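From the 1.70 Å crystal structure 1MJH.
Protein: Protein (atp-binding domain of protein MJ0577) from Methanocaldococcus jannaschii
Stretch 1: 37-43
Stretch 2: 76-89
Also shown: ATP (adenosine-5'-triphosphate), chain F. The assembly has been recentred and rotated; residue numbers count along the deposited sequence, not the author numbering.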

# COMPACT_ATOMS: atom_id res chain seq x y z
N ILE B 37 -3.85 15.83 1.89
CA ILE B 37 -4.05 16.08 3.28
C ILE B 37 -2.71 15.78 3.99
O ILE B 37 -2.33 14.62 3.97
N LEU B 38 -2.02 16.84 4.45
CA LEU B 38 -0.69 16.58 5.05
C LEU B 38 -0.82 16.57 6.53
O LEU B 38 -1.30 17.56 7.15
N LEU B 39 -0.55 15.41 7.13
CA LEU B 39 -0.86 15.23 8.54
C LEU B 39 0.29 14.85 9.43
O LEU B 39 0.99 13.92 9.08
N HIS B 40 0.50 15.54 10.56
CA HIS B 40 1.42 15.11 11.59
C HIS B 40 0.69 14.97 12.92
O HIS B 40 -0.13 15.86 13.24
N VAL B 41 0.92 13.84 13.57
CA VAL B 41 0.29 13.60 14.87
C VAL B 41 1.36 13.72 15.94
O VAL B 41 2.31 12.95 16.06
N ILE B 42 1.08 14.66 16.89
CA ILE B 42 1.88 14.65 18.12
C ILE B 42 1.43 13.56 19.07
O ILE B 42 0.26 13.57 19.49
N ASP B 43 2.26 12.55 19.36
CA ASP B 43 1.83 11.43 20.17
C ASP B 43 1.51 11.90 21.60
O ASP B 43 2.42 12.37 22.28
N LYS B 76 4.31 23.49 22.73
CA LYS B 76 5.70 23.47 22.28
C LYS B 76 5.92 22.45 21.16
O LYS B 76 6.66 22.71 20.22
N LEU B 77 5.30 21.27 21.25
CA LEU B 77 5.56 20.26 20.19
C LEU B 77 5.01 20.72 18.84
O LEU B 77 5.63 20.64 17.77
N THR B 78 3.83 21.32 18.89
CA THR B 78 3.16 21.88 17.73
C THR B 78 4.02 22.86 16.97
O THR B 78 4.32 22.78 15.76
N GLU B 79 4.50 23.89 17.71
CA GLU B 79 5.38 24.88 17.10
C GLU B 79 6.59 24.26 16.45
O GLU B 79 6.95 24.61 15.34
N GLU B 80 7.20 23.28 17.14
CA GLU B 80 8.39 22.65 16.59
C GLU B 80 8.12 21.78 15.38
O GLU B 80 9.13 21.36 14.80
N ALA B 81 6.90 21.42 15.03
CA ALA B 81 6.55 20.65 13.84
C ALA B 81 6.11 21.50 12.65
O ALA B 81 6.05 21.09 11.51
N LYS B 82 5.82 22.78 12.90
CA LYS B 82 5.34 23.70 11.91
C LYS B 82 6.37 24.02 10.85
O LYS B 82 5.96 24.09 9.67
N ASN B 83 7.64 24.19 11.23
CA ASN B 83 8.60 24.51 10.16
C ASN B 83 8.79 23.34 9.20
O ASN B 83 8.86 23.49 7.99
N LYS B 84 8.81 22.11 9.74
CA LYS B 84 8.92 20.95 8.85
C LYS B 84 7.73 20.87 7.94
O LYS B 84 7.84 20.59 6.74
N MET B 85 6.50 21.06 8.46
CA MET B 85 5.31 20.96 7.65
C MET B 85 5.26 22.03 6.56
O MET B 85 4.79 21.77 5.45
N GLU B 86 5.74 23.25 6.89
CA GLU B 86 5.75 24.29 5.85
C GLU B 86 6.61 23.97 4.66
O GLU B 86 6.25 24.24 3.50
N ASN B 87 7.81 23.40 4.85
CA ASN B 87 8.70 23.01 3.78
C ASN B 87 8.00 21.93 2.92
O ASN B 87 8.07 21.99 1.70
N ILE B 88 7.35 20.95 3.56
CA ILE B 88 6.66 19.93 2.73
C ILE B 88 5.47 20.49 1.94
O ILE B 88 5.20 20.18 0.80
N LYS B 89 4.68 21.30 2.65
CA LYS B 89 3.53 21.96 2.01
C LYS B 89 3.98 22.77 0.81
O LYS B 89 3.37 22.66 -0.25

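The strand that packs against this helix also reads the adenine of ATP, and both hydrogen bonds it makes to the base come from the Val41 backbone: Val41 N donates to ATP N1 at 3.0 Å, and ATP N6 donates to Val41 O at 2.9 Å. Leu38, His40 and Ile42, alternate residues of the strand, point toward the helix, while Val41 in between hydrogen-bonds the base through its main chain. No hydrogen bond crosses between the stretches, so packing holds them, with 417 Å² buried in total and the two axes running roughly antiparallel, at 151°, 9.5 Å apart at closest approach.

Leu38 (t, p) covers the most ground. Its CG lies 3.7 Å from Met85 CE, its CD1 lies 3.8 Å from Ile88 CG2, and its CD2 comes within 3.9 Å of Lys89 N, so one leucine spans a full turn of helix. Met85 takes m at all three chi angles, and this folded shape brings its tip onto strand backbone as well as side chain: Met85 CE sits 3.5 Å from Leu38 O and 3.7 Å from His40 N. Met85 SD also meets His40 CB at 3.8 Å.

Midway, His40 (chi1 t) faces a small residue. The CA atoms of His40 and Ala81 are 7.9 Å apart, and the single methyl of Ala81 shares the surroundings of the imidazole with ATP N1, both approaching obliquely. At the far end the strand comes closer, with 7.0 Å between Ile42 CA and Leu77 CA, and Ile42 (m, m) meets Leu77 (m, t) through Ile42 CG2 and Leu77 CD1, 3.7 Å apart.

Charge stays outside this apolar seam. Lys82 NZ and Glu79 OE2 form a salt bridge at 2.7 Å on the exposed side of the helix, while the end of Lys89 leads away from the strand to a partner elsewhere in the structure.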

# COMPACT_ATOMS: atom_id res chain seq x y z
CB ILE B 37 -5.17 15.23 3.93
CG1 ILE B 37 -6.45 15.28 3.14
CG2 ILE B 37 -5.39 15.69 5.38
CD1 ILE B 37 -6.95 16.66 2.71
CB LEU B 38 0.23 17.74 4.54
CG LEU B 38 1.55 17.83 5.31
CD1 LEU B 38 2.46 16.65 4.88
CD2 LEU B 38 2.31 19.12 4.93
CB LEU B 39 -1.95 14.10 8.59
CG LEU B 39 -2.28 13.63 9.99
CD1 LEU B 39 -2.93 14.72 10.86
CD2 LEU B 39 -3.29 12.45 9.88
CB HIS B 40 2.64 16.07 11.73
CG HIS B 40 3.55 15.58 12.83
ND1 HIS B 40 3.78 16.16 14.04
CD2 HIS B 40 4.31 14.50 12.87
CE1 HIS B 40 4.65 15.43 14.75
NE2 HIS B 40 5.00 14.37 14.03
CB VAL B 41 -0.35 12.20 15.03
CG1 VAL B 41 -1.04 11.99 16.38
CG2 VAL B 41 -1.38 12.05 13.93
CB ILE B 42 1.72 16.00 18.88
CG1 ILE B 42 2.02 17.14 17.91
CG2 ILE B 42 2.61 16.05 20.11
CD1 ILE B 42 3.36 17.08 17.24
CB ASP B 43 2.92 10.36 20.19
CG ASP B 43 2.44 9.05 20.78
OD1 ASP B 43 1.50 9.09 21.60
OD2 ASP B 43 2.98 7.99 20.41
CB LYS B 76 6.64 23.18 23.46
CG LYS B 76 6.52 24.22 24.58
CD LYS B 76 7.35 23.80 25.79
CE LYS B 76 7.52 24.94 26.78
NZ LYS B 76 6.22 25.53 27.21
CB LEU B 77 5.03 18.92 20.68
CG LEU B 77 5.84 18.35 21.86
CD1 LEU B 77 5.08 17.29 22.64
CD2 LEU B 77 7.16 17.79 21.34
CB THR B 78 1.87 22.55 18.24
OG1 THR B 78 1.11 21.61 19.01
CG2 THR B 78 0.99 23.03 17.10
CB GLU B 79 5.82 25.90 18.16
CG GLU B 79 4.63 26.74 18.60
CD GLU B 79 4.05 27.53 17.43
OE1 GLU B 79 4.84 28.22 16.75
OE2 GLU B 79 2.83 27.45 17.20
CB GLU B 80 9.10 21.87 17.71
CG GLU B 80 9.37 22.73 18.94
CD GLU B 80 10.56 23.66 18.79
OE1 GLU B 80 10.58 24.47 17.84
OE2 GLU B 80 11.49 23.58 19.62
CB ALA B 81 5.34 19.75 14.06
CB LYS B 82 4.86 24.98 12.63
CG LYS B 82 3.41 24.87 13.06
CD LYS B 82 2.92 26.12 13.80
CE LYS B 82 1.42 25.97 14.07
NZ LYS B 82 1.06 26.53 15.42
CB ASN B 83 9.99 24.90 10.69
CG ASN B 83 10.89 25.27 9.50
OD1 ASN B 83 10.57 26.21 8.77
ND2 ASN B 83 12.00 24.58 9.24
CB LYS B 84 9.15 19.67 9.66
CG LYS B 84 10.57 19.54 10.19
CD LYS B 84 10.76 18.47 11.24
CE LYS B 84 10.72 19.09 12.65
NZ LYS B 84 10.87 18.03 13.68
CB MET B 85 4.09 21.04 8.58
CG MET B 85 3.85 19.84 9.50
SD MET B 85 3.22 18.31 8.70
CE MET B 85 1.45 18.70 8.92
CB GLU B 86 6.23 25.61 6.51
CG GLU B 86 5.22 26.25 7.44
CD GLU B 86 3.87 26.53 6.83
OE1 GLU B 86 3.77 26.91 5.64
OE2 GLU B 86 2.81 26.38 7.49
CB ASN B 87 10.03 22.45 4.31
CG ASN B 87 11.04 23.55 4.67
OD1 ASN B 87 11.06 24.60 4.00
ND2 ASN B 87 11.82 23.31 5.71
CB ILE B 88 6.12 18.80 3.66
CG1 ILE B 88 7.32 18.15 4.38
CG2 ILE B 88 5.38 17.79 2.79
CD1 ILE B 88 6.84 17.30 5.57
CB LYS B 89 2.82 22.84 3.06
CG LYS B 89 1.76 23.75 2.46
CD LYS B 89 0.80 24.25 3.53
CE LYS B 89 -0.40 24.92 2.89
NZ LYS B 89 -1.30 25.55 3.88
PG ATP F . 7.19 2.19 15.92
O1G ATP F . 6.19 1.08 15.92
O2G ATP F . 6.49 3.43 16.07
O3G ATP F . 8.23 2.03 16.94
PB ATP F . 8.47 3.03 13.40
O1B ATP F . 9.70 2.49 12.80
O2B ATP F . 8.71 4.37 13.96
O3B ATP F . 7.90 2.02 14.47
PA ATP F . 5.88 3.80 12.14
O1A ATP F . 4.90 2.74 12.06
O2A ATP F . 5.71 4.78 13.15
O3A ATP F . 7.35 3.09 12.26
O5' ATP F . 6.13 4.64 10.83
C5' ATP F . 5.42 4.23 9.64
C4' ATP F . 4.84 5.46 8.95
O4' ATP F . 3.71 5.94 9.80
C3' ATP F . 5.73 6.68 8.83
O3' ATP F . 6.64 6.60 7.73
C2' ATP F . 4.66 7.79 8.68
O2' ATP F . 4.18 7.79 7.32
C1' ATP F . 3.58 7.31 9.68
N9 ATP F . 3.68 7.94 10.99
C8 ATP F . 4.27 7.49 12.11
N7 ATP F . 4.10 8.27 13.16
C5 ATP F . 3.42 9.30 12.69
C6 ATP F . 2.95 10.43 13.33
N6 ATP F . 3.21 10.64 14.62
N1 ATP F . 2.27 11.30 12.59
C2 ATP F . 2.00 11.07 11.27
N3 ATP F . 2.40 9.99 10.56
C4 ATP F . 3.12 9.19 11.37